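PDB 1VE0: hypothetical protein (ST2072) from Sulfolobus tokodaii, which is of unknown function but binds zinc, belongs to the YjbQ (UPF0047) family and assembles from three copies. Local coordinates for residues A[8-13]-A[19-24]; A[56-61]-A[113-118]; A[67-70]-A[74-77]; A[97-102]-A[106-111]. One frame throughout, in Å; residues are numbered along the deposited sequence.

Interaction 1 (A[8-13]-A[19-24]); sequences FTVKTR and IDITEQ
Phe8 and Gln24 meet through a CH-pi contact: Gln24 CB lies over the centre of the Phe8 ring, 3.5 Å from the centroid and only 10° off the ring normal. The ring comes against the helix because its CG is set between the backbone N and the carbonyl carbon of Phe8 (chi1 62°), which turns it from strand 2-11 toward the first turn of helix 22-28. Ile21 approaches the same ring at its edge, with CD1 4.1 Å from Phe8 CZ.

Apolar packing continues along the strand. Val10 CG1 touches Ile21 CG2 at 3.9 Å, the two side chains crossing at about a right angle. Farther on, the extended chain of Ile19 (chi2 176°) carries its CD1 to 3.6 Å from Lys11 O and against the methyl group of Thr12.

No hydrogen bond joins the two segments. Within 19-24, Asp20 OD1 is gripped twice, by Thr22 N at 3.0 Å and by Thr22 OG1 at 2.6 Å; the first bond closes an Asx turn where strand 17-20 gives way to the helix. Thr12 OG1 is hydrogen-bonded to Glu118 and to Arg123 N, while Arg13 NH1 forms a salt bridge with Asp17.

Strand 2-11 belongs to the five-stranded antiparallel sheet and strand 17-20 to the three-stranded one. Successive strands that face each other through side chains, each bonded into a different sheet, are characteristic of a beta arch, here extended by the start of a helix.

Interaction 2 (A[56-61]-A[113-118]); sequences GLMKDF and RIILLE
Helix 55-68 lies across strand 113-118, the axes of 56-61 and 113-118 passing 10.2 Å apart at 42°, so that Met58 and Phe61 look onto Ile115 and Leu117. Selenomethionine replaces methionine at Met58, and its chain, bent at chi2 and chi3, swings the selenium toward the strand although its CB does not point there. Met58 SE stands 3.8 Å from Ile115 CD1, and Met58 CE touches Ile115 CG2 at 4.1 Å. Ile115 CD1 also reaches Phe61 CE2 at 4.1 Å, so one methyl group touches both the selenium and the ring. Cutting Ile115 back to an alanine is likely to open a gap between strand and helix, with Met58 SE and Phe61 CE2 losing their common partner.

The helix thus covers the Ile115 and Leu117 face of the three-stranded antiparallel sheet. On the other face, Ile114 and Leu116 pack toward the five-stranded sheet, which gives a layered order of helix, sheet, sheet.

Leu117 meets Phe61 nearer the helix backbone: Leu117 CD2 lies 3.9 Å from Phe61 CB. With its CG beside the backbone N (chi1 -64°), the Phe61 ring lies alongside the preceding helical turn, and Leu57 O sits 3.2 Å above one of its faces, toward the rim. One residue earlier, Gly56 O accepts from both Lys59 N and Asp60 N. Phe61 also packs on Ala91 of the second subunit, and Asp60 uses both carboxylate oxygens to hold the backbone N atoms of Glu76 and His77 of that subunit.

Interaction 3 (A[67-70]-A[74-77]); sequences KLVP and EFEH. With ZN (zinc ion), chain C.
The carbonyl of Pro70 points its O at the rim of the Phe75 ring, in the ring plane and 3.3 Å from Phe75 CE2, where the weakly positive C-H edge of the ring is likely to suit it. Val69 meets the same edge: Val69 CG1 lies 3.5 Å from Phe75 CZ, also near the ring plane. Placed opposite the backbone N by a chi1 of -171°, that methyl group reaches the tip of the ring where the chain leaves helix 55-68. No hydrogen bond spans the two segments.

Trp64 of the third subunit stacks on the Phe75 ring, so the contact is part of a subunit interface. With a leucine in place of Phe75, Trp64 of the third subunit would probably lose its stacking mate, and a gap would be likely to open beside Val69 CG1.

Two residues on, His77 binds the zinc ion through NE2 at 2.2 Å, and water 1 lies 2.1 Å from the metal. Asn83 and His87 of the same chain complete the protein ligands. His77 ND1 is hydrogen-bonded to Glu54 of the third subunit, a second-shell carboxylate that restrains the rotation of the ring. A histidine with one nitrogen on the metal and the other on a carboxylate is a familiar feature of zinc sites, here set at a subunit boundary.

Interaction 4 (A[97-102]-A[106-111]); sequences RVVPII and LDLGTW
Leu106 pairs with Ile101 across the beta hairpin formed by strands 96-102 and 105-106, at the edge, within this chain, of the five-stranded antiparallel sheet. Theirs is a non-hydrogen-bonded antiparallel pair, CA atoms 4.7 Å apart, with both side chains on the same face. On that face too, Leu106 CD2 rests 4.0 Å from Val99 CG1.

Asp107 ties the hairpin together. Its N donates to Pro100 O at 2.8 Å in a nearly straight bond (170° at the hydrogen), approaching with a tilt of 30° from the carbonyl plane. Asp107 CB packs on the proline ring, 3.5 Å from Pro100 CG; the Asp107 side chain lies alongside that of Ile102, whose CG2 is 3.7 Å from Asp107 CB. The carboxylate serves another subunit: Asp107 OD1 forms a salt bridge with Lys42 of the second subunit. Asp107 is also the centre of an inverse gamma turn, with a weak bond from Leu108 N to Leu106 O at 3.2 Å, and here the chain bends off the sheet.

Leu108, past the turn, sends its side-chain end back to strand 96-102, where Leu108 CD2 touches Val99 CG1, the methyl group already against Leu106, at 3.7 Å.

How the interactions relate
Interactions 1 and 2 share the three-stranded sheet, where strands 17-20 and 113-118 are neighbours; their centres lie 11 Å apart, and Asp20 OD2 to Arg113 NE, 2.8 Å, is a salt bridge between them. Interaction 4, on the five-stranded sheet that also holds strand 2-11 of interaction 1, is centred about 17 Å from each and meets them in the core, with Thr22 against Leu108 and Ile114 against Leu106 and Val99. Interaction 3 stands apart, 32 Å from interaction 4 between centres, at the far end of helix 55-68. Along the chain interaction 1 comes first; interactions 3 and 4 follow between 56-61 and 113-118. Interaction 3 carries a zinc ligand at the periphery, and interaction 2's helix borders a zinc site at a subunit interface.

Interaction 1 (A[8-13]-A[19-24])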
loop_
_atom_site.group_PDB
_atom_site.type_symbol
_atom_site.label_atom_id
_atom_site.label_comp_id
_atom_site.label_asym_id
_atom_site.label_seq_id
_atom_site.Cartn_x
_atom_site.Cartn_y
_atom_site.Cartn_z
ATOM N N PHE A 8 -18.305 -7.870 5.530
ATOM C CA PHE A 8 -18.605 -9.290 5.419
ATOM C C PHE A 8 -17.475 -10.016 6.141
ATOM O O PHE A 8 -16.410 -9.435 6.357
ATOM C CB PHE A 8 -18.726 -9.735 3.954
ATOM C CG PHE A 8 -17.466 -9.566 3.140
ATOM C CD1 PHE A 8 -16.457 -10.528 3.184
ATOM C CD2 PHE A 8 -17.311 -8.465 2.294
ATOM C CE1 PHE A 8 -15.309 -10.403 2.394
ATOM C CE2 PHE A 8 -16.163 -8.326 1.496
ATOM C CZ PHE A 8 -15.162 -9.299 1.546
ATOM N N THR A 9 -17.706 -11.263 6.547
ATOM C CA THR A 9 -16.682 -12.026 7.261
ATOM C C THR A 9 -16.258 -13.269 6.491
ATOM O O THR A 9 -17.011 -13.804 5.685
ATOM C CB THR A 9 -17.171 -12.507 8.655
ATOM O OG1 THR A 9 -18.294 -13.378 8.488
ATOM C CG2 THR A 9 -17.574 -11.336 9.532
ATOM N N VAL A 10 -15.034 -13.709 6.734
ATOM C CA VAL A 10 -14.522 -14.908 6.106
ATOM C C VAL A 10 -13.789 -15.647 7.203
ATOM O O VAL A 10 -13.133 -15.036 8.049
ATOM C CB VAL A 10 -13.546 -14.610 4.943
ATOM C CG1 VAL A 10 -14.277 -13.880 3.824
ATOM C CG2 VAL A 10 -12.375 -13.788 5.440
ATOM N N LYS A 11 -13.905 -16.962 7.196
ATOM C CA LYS A 11 -13.262 -17.768 8.209
ATOM C C LYS A 11 -11.951 -18.320 7.681
ATOM O O LYS A 11 -11.948 -19.063 6.699
ATOM C CB LYS A 11 -14.195 -18.918 8.604
ATOM C CG LYS A 11 -14.205 -19.235 10.082
ATOM C CD LYS A 11 -12.841 -19.658 10.570
ATOM C CE LYS A 11 -12.848 -19.805 12.085
ATOM N NZ LYS A 11 -13.194 -18.510 12.740
ATOM N N THR A 12 -10.833 -17.956 8.306
ATOM C CA THR A 12 -9.554 -18.491 7.850
ATOM C C THR A 12 -9.365 -19.856 8.505
ATOM O O THR A 12 -9.736 -20.079 9.658
ATOM C CB THR A 12 -8.379 -17.523 8.116
ATOM O OG1 THR A 12 -8.159 -17.368 9.518
ATOM C CG2 THR A 12 -8.708 -16.151 7.508
ATOM N N ARG A 13 -8.788 -20.772 7.739
ATOM C CA ARG A 13 -8.652 -22.158 8.152
ATOM C C ARG A 13 -7.330 -22.621 8.711
ATOM O O ARG A 13 -7.195 -23.790 9.057
ATOM C CB ARG A 13 -8.994 -23.035 6.950
ATOM C CG ARG A 13 -10.202 -22.539 6.169
ATOM C CD ARG A 13 -10.150 -22.965 4.705
ATOM N NE ARG A 13 -9.147 -22.235 3.928
ATOM C CZ ARG A 13 -9.023 -22.329 2.604
ATOM N NH1 ARG A 13 -8.089 -21.640 1.962
ATOM N NH2 ARG A 13 -9.846 -23.117 1.918
ATOM N N ILE A 19 -7.316 -16.344 1.009
ATOM C CA ILE A 19 -8.676 -16.509 0.527
ATOM C C ILE A 19 -9.055 -15.493 -0.529
ATOM O O ILE A 19 -8.881 -14.297 -0.318
ATOM C CB ILE A 19 -9.670 -16.376 1.700
ATOM C CG1 ILE A 19 -9.416 -17.491 2.724
ATOM C CG2 ILE A 19 -11.107 -16.406 1.180
ATOM C CD1 ILE A 19 -10.288 -17.389 3.969
ATOM N N ASP A 20 -9.589 -15.982 -1.649
ATOM C CA ASP A 20 -10.041 -15.125 -2.742
ATOM C C ASP A 20 -11.392 -14.554 -2.299
ATOM O O ASP A 20 -12.365 -15.294 -2.176
ATOM C CB ASP A 20 -10.210 -15.955 -4.018
ATOM C CG ASP A 20 -10.531 -15.104 -5.236
ATOM O OD1 ASP A 20 -11.104 -14.009 -5.075
ATOM O OD2 ASP A 20 -10.221 -15.543 -6.364
ATOM N N ILE A 21 -11.454 -13.247 -2.053
ATOM C CA ILE A 21 -12.695 -12.632 -1.594
ATOM C C ILE A 21 -13.364 -11.754 -2.640
ATOM O O ILE A 21 -14.261 -10.982 -2.327
ATOM C CB ILE A 21 -12.458 -11.785 -0.308
ATOM C CG1 ILE A 21 -11.364 -10.732 -0.559
ATOM C CG2 ILE A 21 -12.037 -12.698 0.835
ATOM C CD1 ILE A 21 -11.185 -9.742 0.595
ATOM N N THR A 22 -12.933 -11.888 -3.890
ATOM C CA THR A 22 -13.477 -11.081 -4.979
ATOM C C THR A 22 -15.006 -11.083 -5.079
ATOM O O THR A 22 -15.625 -10.028 -5.211
ATOM C CB THR A 22 -12.924 -11.546 -6.332
ATOM O OG1 THR A 22 -11.506 -11.741 -6.232
ATOM C CG2 THR A 22 -13.212 -10.503 -7.405
ATOM N N GLU A 23 -15.618 -12.259 -5.026
ATOM C CA GLU A 23 -17.076 -12.335 -5.139
ATOM C C GLU A 23 -17.793 -11.554 -4.038
ATOM O O GLU A 23 -18.775 -10.844 -4.309
ATOM C CB GLU A 23 -17.542 -13.799 -5.131
ATOM C CG GLU A 23 -16.879 -14.661 -6.198
ATOM C CD GLU A 23 -17.120 -14.140 -7.613
ATOM O OE1 GLU A 23 -16.351 -14.513 -8.533
ATOM O OE2 GLU A 23 -18.087 -13.365 -7.810
ATOM N N GLN A 24 -17.315 -11.681 -2.803
ATOM C CA GLN A 24 -17.933 -10.968 -1.688
ATOM C C GLN A 24 -17.761 -9.469 -1.862
ATOM O O GLN A 24 -18.647 -8.691 -1.501
ATOM C CB GLN A 24 -17.330 -11.397 -0.342
ATOM C CG GLN A 24 -17.502 -12.880 -0.010
ATOM C CD GLN A 24 -16.292 -13.713 -0.411
ATOM O OE1 GLN A 24 -15.867 -13.711 -1.573
ATOM N NE2 GLN A 24 -15.731 -14.431 0.552
#

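Interaction 2 (A[56-61]-A[113-118])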
loop_
_atom_site.group_PDB
_atom_site.type_symbol
_atom_site.label_atom_id
_atom_site.label_comp_id
_atom_site.label_asym_id
_atom_site.label_seq_id
_atom_site.Cartn_x
_atom_site.Cartn_y
_atom_site.Cartn_z
ATOM N N GLY A 56 -0.953 -22.447 -7.052
ATOM C CA GLY A 56 0.403 -22.431 -6.530
ATOM C C GLY A 56 0.770 -21.107 -5.887
ATOM O O GLY A 56 1.350 -21.057 -4.798
ATOM N N LEU A 57 0.408 -20.025 -6.571
ATOM C CA LEU A 57 0.690 -18.675 -6.107
ATOM C C LEU A 57 0.011 -18.413 -4.755
ATOM O O LEU A 57 0.566 -17.741 -3.893
ATOM C CB LEU A 57 0.210 -17.691 -7.176
ATOM C CG LEU A 57 0.911 -16.358 -7.393
ATOM C CD1 LEU A 57 2.416 -16.549 -7.552
ATOM C CD2 LEU A 57 0.309 -15.704 -8.638
HETATM N N MSE A 58 -1.183 -18.960 -4.557
HETATM C CA MSE A 58 -1.883 -18.760 -3.294
HETATM C C MSE A 58 -1.039 -19.320 -2.149
HETATM O O MSE A 58 -1.137 -18.855 -1.016
HETATM C CB MSE A 58 -3.263 -19.415 -3.343
HETATM C CG MSE A 58 -4.254 -18.664 -4.219
HETATM SE SE MSE A 58 -4.642 -16.869 -3.512
HETATM C CE MSE A 58 -6.190 -17.374 -2.442
ATOM N N LYS A 59 -0.198 -20.309 -2.453
ATOM C CA LYS A 59 0.695 -20.882 -1.452
ATOM C C LYS A 59 1.957 -20.007 -1.357
ATOM O O LYS A 59 2.431 -19.699 -0.264
ATOM C CB LYS A 59 1.111 -22.308 -1.836
ATOM C CG LYS A 59 0.017 -23.362 -1.775
ATOM C CD LYS A 59 0.633 -24.722 -2.081
ATOM C CE LYS A 59 -0.361 -25.864 -1.988
ATOM N NZ LYS A 59 -1.267 -25.926 -3.161
ATOM N N ASP A 60 2.497 -19.626 -2.515
ATOM C CA ASP A 60 3.694 -18.782 -2.593
ATOM C C ASP A 60 3.607 -17.497 -1.751
ATOM O O ASP A 60 4.574 -17.129 -1.080
ATOM C CB ASP A 60 3.966 -18.382 -4.052
ATOM C CG ASP A 60 4.411 -19.552 -4.919
ATOM O OD1 ASP A 60 4.220 -19.477 -6.159
ATOM O OD2 ASP A 60 4.959 -20.535 -4.370
ATOM N N PHE A 61 2.468 -16.803 -1.793
ATOM C CA PHE A 61 2.343 -15.564 -1.024
ATOM C C PHE A 61 2.641 -15.824 0.450
ATOM O O PHE A 61 3.362 -15.061 1.091
ATOM C CB PHE A 61 0.933 -14.949 -1.142
ATOM C CG PHE A 61 0.563 -14.510 -2.530
ATOM C CD1 PHE A 61 1.435 -13.727 -3.289
ATOM C CD2 PHE A 61 -0.648 -14.906 -3.095
ATOM C CE1 PHE A 61 1.109 -13.349 -4.593
ATOM C CE2 PHE A 61 -0.981 -14.534 -4.397
ATOM C CZ PHE A 61 -0.097 -13.752 -5.149
ATOM N N ARG A 113 -7.459 -10.630 -8.686
ATOM C CA ARG A 113 -8.461 -11.084 -7.740
ATOM C C ARG A 113 -8.127 -10.357 -6.432
ATOM O O ARG A 113 -6.994 -9.948 -6.211
ATOM C CB ARG A 113 -8.369 -12.600 -7.538
ATOM C CG ARG A 113 -8.570 -13.420 -8.836
ATOM C CD ARG A 113 -9.971 -13.274 -9.397
ATOM N NE ARG A 113 -10.964 -13.956 -8.572
ATOM C CZ ARG A 113 -12.260 -14.038 -8.870
ATOM N NH1 ARG A 113 -13.087 -14.680 -8.055
ATOM N NH2 ARG A 113 -12.737 -13.480 -9.981
ATOM N N ILE A 114 -9.124 -10.172 -5.589
ATOM C CA ILE A 114 -8.926 -9.508 -4.312
ATOM C C ILE A 114 -8.650 -10.655 -3.353
ATOM O O ILE A 114 -9.459 -11.562 -3.216
ATOM C CB ILE A 114 -10.185 -8.736 -3.920
ATOM C CG1 ILE A 114 -10.495 -7.711 -5.024
ATOM C CG2 ILE A 114 -9.971 -8.034 -2.559
ATOM C CD1 ILE A 114 -11.790 -6.953 -4.830
ATOM N N ILE A 115 -7.495 -10.621 -2.706
ATOM C CA ILE A 115 -7.109 -11.704 -1.813
ATOM C C ILE A 115 -6.836 -11.302 -0.370
ATOM O O ILE A 115 -6.151 -10.309 -0.117
ATOM C CB ILE A 115 -5.834 -12.387 -2.370
ATOM C CG1 ILE A 115 -6.130 -12.968 -3.758
ATOM C CG2 ILE A 115 -5.338 -13.454 -1.403
ATOM C CD1 ILE A 115 -4.897 -13.245 -4.584
ATOM N N LEU A 116 -7.373 -12.072 0.579
ATOM C CA LEU A 116 -7.087 -11.803 1.993
ATOM C C LEU A 116 -5.955 -12.751 2.402
ATOM O O LEU A 116 -6.041 -13.948 2.168
ATOM C CB LEU A 116 -8.315 -12.058 2.877
ATOM C CG LEU A 116 -8.050 -12.169 4.393
ATOM C CD1 LEU A 116 -7.531 -10.856 4.943
ATOM C CD2 LEU A 116 -9.332 -12.550 5.101
ATOM N N LEU A 117 -4.889 -12.209 2.990
ATOM C CA LEU A 117 -3.756 -13.020 3.433
ATOM C C LEU A 117 -3.795 -13.039 4.955
ATOM O O LEU A 117 -3.823 -11.990 5.599
ATOM C CB LEU A 117 -2.415 -12.442 2.934
ATOM C CG LEU A 117 -2.137 -12.471 1.414
ATOM C CD1 LEU A 117 -0.728 -11.909 1.152
ATOM C CD2 LEU A 117 -2.226 -13.912 0.875
ATOM N N GLU A 118 -3.817 -14.244 5.511
ATOM C CA GLU A 118 -3.897 -14.474 6.952
ATOM C C GLU A 118 -2.550 -14.973 7.459
ATOM O O GLU A 118 -1.955 -15.872 6.869
ATOM C CB GLU A 118 -4.995 -15.518 7.207
ATOM C CG GLU A 118 -5.094 -16.085 8.616
ATOM C CD GLU A 118 -5.522 -15.064 9.639
ATOM O OE1 GLU A 118 -4.655 -14.275 10.075
ATOM O OE2 GLU A 118 -6.728 -15.044 9.999
#

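Interaction 3 (A[67-70]-A[74-77])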
loop_
_atom_site.group_PDB
_atom_site.type_symbol
_atom_site.label_atom_id
_atom_site.label_comp_id
_atom_site.label_asym_id
_atom_site.label_seq_id
_atom_site.Cartn_x
_atom_site.Cartn_y
_atom_site.Cartn_z
ATOM N N LYS A 67 9.183 -16.512 4.598
ATOM C CA LYS A 67 10.617 -16.398 4.342
ATOM C C LYS A 67 11.131 -15.012 4.706
ATOM O O LYS A 67 12.228 -14.866 5.242
ATOM C CB LYS A 67 10.939 -16.661 2.869
ATOM C CG LYS A 67 10.709 -18.076 2.384
ATOM C CD LYS A 67 11.255 -18.236 0.962
ATOM C CE LYS A 67 11.104 -19.659 0.450
ATOM N NZ LYS A 67 9.681 -20.084 0.403
ATOM N N LEU A 68 10.338 -13.992 4.403
ATOM C CA LEU A 68 10.731 -12.621 4.685
ATOM C C LEU A 68 10.697 -12.294 6.169
ATOM O O LEU A 68 11.591 -11.624 6.686
ATOM C CB LEU A 68 9.819 -11.667 3.923
ATOM C CG LEU A 68 9.850 -11.882 2.408
ATOM C CD1 LEU A 68 8.716 -11.102 1.745
ATOM C CD2 LEU A 68 11.211 -11.428 1.880
ATOM N N VAL A 69 9.662 -12.767 6.853
ATOM C CA VAL A 69 9.513 -12.519 8.285
ATOM C C VAL A 69 9.152 -13.835 8.989
ATOM O O VAL A 69 7.992 -14.094 9.283
ATOM C CB VAL A 69 8.408 -11.478 8.549
ATOM C CG1 VAL A 69 8.426 -11.062 10.016
ATOM C CG2 VAL A 69 8.616 -10.269 7.641
ATOM N N PRO A 70 10.157 -14.687 9.257
ATOM C CA PRO A 70 9.961 -15.983 9.920
ATOM C C PRO A 70 9.176 -15.897 11.223
ATOM O O PRO A 70 9.511 -15.110 12.106
ATOM C CB PRO A 70 11.392 -16.464 10.150
ATOM C CG PRO A 70 12.125 -15.896 8.979
ATOM C CD PRO A 70 11.581 -14.478 8.939
ATOM N N GLU A 74 12.835 -13.400 15.936
ATOM C CA GLU A 74 12.911 -12.651 17.180
ATOM C C GLU A 74 11.994 -11.429 17.127
ATOM O O GLU A 74 12.164 -10.563 16.271
ATOM C CB GLU A 74 14.360 -12.215 17.421
ATOM C CG GLU A 74 14.549 -11.277 18.593
ATOM C CD GLU A 74 15.995 -10.838 18.760
ATOM O OE1 GLU A 74 16.263 -9.995 19.648
ATOM O OE2 GLU A 74 16.863 -11.337 18.007
ATOM N N PHE A 75 11.021 -11.378 18.036
ATOM C CA PHE A 75 10.057 -10.275 18.112
ATOM C C PHE A 75 9.829 -9.852 19.565
ATOM O O PHE A 75 9.435 -10.666 20.401
ATOM C CB PHE A 75 8.708 -10.702 17.514
ATOM C CG PHE A 75 8.777 -11.096 16.064
ATOM C CD1 PHE A 75 8.826 -10.123 15.060
ATOM C CD2 PHE A 75 8.809 -12.435 15.699
ATOM C CE1 PHE A 75 8.905 -10.484 13.718
ATOM C CE2 PHE A 75 8.890 -12.809 14.358
ATOM C CZ PHE A 75 8.938 -11.830 13.363
ATOM N N GLU A 76 10.062 -8.583 19.874
ATOM C CA GLU A 76 9.852 -8.119 21.238
ATOM C C GLU A 76 8.387 -8.233 21.629
ATOM O O GLU A 76 8.046 -8.359 22.812
ATOM C CB GLU A 76 10.319 -6.677 21.384
ATOM C CG GLU A 76 11.807 -6.521 21.167
ATOM C CD GLU A 76 12.419 -5.487 22.088
ATOM O OE1 GLU A 76 13.663 -5.338 22.063
ATOM O OE2 GLU A 76 11.658 -4.826 22.839
ATOM N N HIS A 77 7.520 -8.190 20.625
ATOM C CA HIS A 77 6.090 -8.290 20.861
ATOM C C HIS A 77 5.708 -9.649 21.425
ATOM O O HIS A 77 4.765 -9.758 22.210
ATOM C CB HIS A 77 5.327 -8.075 19.554
ATOM C CG HIS A 77 3.847 -8.220 19.691
ATOM N ND1 HIS A 77 3.072 -7.319 20.385
ATOM C CD2 HIS A 77 2.999 -9.174 19.235
ATOM C CE1 HIS A 77 1.810 -7.708 20.353
ATOM N NE2 HIS A 77 1.739 -8.831 19.661
HETATM ZN ZN ZN C . -0.185 -9.252 18.762
HETATM O O HOH W 1 -1.698 -8.203 19.820
#

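Interaction 4 (A[97-102]-A[106-111])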
loop_
_atom_site.group_PDB
_atom_site.type_symbol
_atom_site.label_atom_id
_atom_site.label_comp_id
_atom_site.label_asym_id
_atom_site.label_seq_id
_atom_site.Cartn_x
_atom_site.Cartn_y
_atom_site.Cartn_z
ATOM N N ARG A 97 -6.504 -2.093 0.022
ATOM C CA ARG A 97 -6.176 -2.015 -1.396
ATOM C C ARG A 97 -7.365 -1.317 -2.056
ATOM O O ARG A 97 -8.492 -1.419 -1.566
ATOM C CB ARG A 97 -6.001 -3.418 -2.003
ATOM C CG ARG A 97 -4.672 -4.083 -1.667
ATOM C CD ARG A 97 -3.524 -3.326 -2.318
ATOM N NE ARG A 97 -2.242 -4.002 -2.130
ATOM C CZ ARG A 97 -1.507 -3.927 -1.024
ATOM N NH1 ARG A 97 -1.928 -3.206 0.015
ATOM N NH2 ARG A 97 -0.326 -4.542 -0.970
ATOM N N VAL A 98 -7.120 -0.599 -3.146
ATOM C CA VAL A 98 -8.207 0.065 -3.843
ATOM C C VAL A 98 -8.516 -0.676 -5.134
ATOM O O VAL A 98 -7.626 -1.239 -5.770
ATOM C CB VAL A 98 -7.867 1.530 -4.182
ATOM C CG1 VAL A 98 -7.644 2.318 -2.904
ATOM C CG2 VAL A 98 -6.635 1.589 -5.038
ATOM N N VAL A 99 -9.791 -0.704 -5.501
ATOM C CA VAL A 99 -10.202 -1.350 -6.738
ATOM C C VAL A 99 -11.164 -0.371 -7.388
ATOM O O VAL A 99 -12.095 0.116 -6.753
ATOM C CB VAL A 99 -10.910 -2.708 -6.490
ATOM C CG1 VAL A 99 -11.246 -3.367 -7.823
ATOM C CG2 VAL A 99 -10.007 -3.627 -5.692
ATOM N N PRO A 100 -10.910 -0.014 -8.652
ATOM C CA PRO A 100 -11.840 0.929 -9.275
ATOM C C PRO A 100 -13.144 0.219 -9.608
ATOM O O PRO A 100 -13.167 -0.996 -9.785
ATOM C CB PRO A 100 -11.093 1.392 -10.523
ATOM C CG PRO A 100 -10.238 0.175 -10.876
ATOM C CD PRO A 100 -9.761 -0.320 -9.523
ATOM N N ILE A 101 -14.219 0.995 -9.673
ATOM C CA ILE A 101 -15.535 0.486 -10.003
ATOM C C ILE A 101 -15.956 1.214 -11.277
ATOM O O ILE A 101 -15.817 2.431 -11.366
ATOM C CB ILE A 101 -16.568 0.820 -8.899
ATOM C CG1 ILE A 101 -16.128 0.217 -7.564
ATOM C CG2 ILE A 101 -17.940 0.279 -9.301
ATOM C CD1 ILE A 101 -17.016 0.615 -6.393
ATOM N N ILE A 102 -16.455 0.473 -12.259
ATOM C CA ILE A 102 -16.899 1.090 -13.499
ATOM C C ILE A 102 -18.092 0.279 -14.008
ATOM O O ILE A 102 -18.084 -0.949 -13.967
ATOM C CB ILE A 102 -15.739 1.128 -14.542
ATOM C CG1 ILE A 102 -16.131 1.989 -15.747
ATOM C CG2 ILE A 102 -15.384 -0.268 -15.002
ATOM C CD1 ILE A 102 -16.335 3.463 -15.413
ATOM N N LEU A 106 -16.481 -4.353 -10.511
ATOM C CA LEU A 106 -15.079 -4.190 -10.130
ATOM C C LEU A 106 -14.271 -4.158 -11.432
ATOM O O LEU A 106 -14.400 -5.045 -12.269
ATOM C CB LEU A 106 -14.618 -5.371 -9.280
ATOM C CG LEU A 106 -15.299 -5.532 -7.921
ATOM C CD1 LEU A 106 -14.757 -6.790 -7.226
ATOM C CD2 LEU A 106 -15.036 -4.291 -7.074
ATOM N N ASP A 107 -13.435 -3.143 -11.595
ATOM C CA ASP A 107 -12.622 -3.003 -12.793
ATOM C C ASP A 107 -11.283 -3.701 -12.542
ATOM O O ASP A 107 -10.297 -3.070 -12.138
ATOM C CB ASP A 107 -12.440 -1.506 -13.095
ATOM C CG ASP A 107 -11.670 -1.246 -14.380
ATOM O OD1 ASP A 107 -11.682 -2.115 -15.269
ATOM O OD2 ASP A 107 -11.068 -0.153 -14.506
ATOM N N LEU A 108 -11.268 -5.011 -12.786
ATOM C CA LEU A 108 -10.096 -5.853 -12.568
ATOM C C LEU A 108 -9.417 -6.318 -13.849
ATOM O O LEU A 108 -10.075 -6.549 -14.864
ATOM C CB LEU A 108 -10.509 -7.092 -11.753
ATOM C CG LEU A 108 -11.057 -6.781 -10.356
ATOM C CD1 LEU A 108 -11.867 -7.958 -9.790
ATOM C CD2 LEU A 108 -9.891 -6.429 -9.465
ATOM N N GLY A 109 -8.095 -6.467 -13.779
ATOM C CA GLY A 109 -7.331 -6.945 -14.918
ATOM C C GLY A 109 -7.603 -8.422 -15.113
ATOM O O GLY A 109 -8.230 -9.064 -14.263
ATOM N N THR A 110 -7.144 -8.960 -16.237
ATOM C CA THR A 110 -7.330 -10.372 -16.567
ATOM C C THR A 110 -7.058 -11.331 -15.402
ATOM O O THR A 110 -7.868 -12.205 -15.103
ATOM C CB THR A 110 -6.401 -10.777 -17.742
ATOM O OG1 THR A 110 -6.660 -9.927 -18.862
ATOM C CG2 THR A 110 -6.640 -12.224 -18.159
ATOM N N TRP A 111 -5.920 -11.157 -14.742
ATOM C CA TRP A 111 -5.535 -12.041 -13.652
ATOM C C TRP A 111 -5.721 -11.496 -12.233
ATOM O O TRP A 111 -5.258 -12.123 -11.289
ATOM C CB TRP A 111 -4.070 -12.458 -13.831
ATOM C CG TRP A 111 -3.747 -12.920 -15.223
ATOM C CD1 TRP A 111 -2.960 -12.279 -16.136
ATOM C CD2 TRP A 111 -4.247 -14.097 -15.878
ATOM N NE1 TRP A 111 -2.941 -12.981 -17.325
ATOM C CE2 TRP A 111 -3.722 -14.099 -17.194
ATOM C CE3 TRP A 111 -5.090 -15.146 -15.483
ATOM C CZ2 TRP A 111 -4.014 -15.112 -18.118
ATOM C CZ3 TRP A 111 -5.380 -16.156 -16.410
ATOM C CH2 TRP A 111 -4.842 -16.127 -17.709
#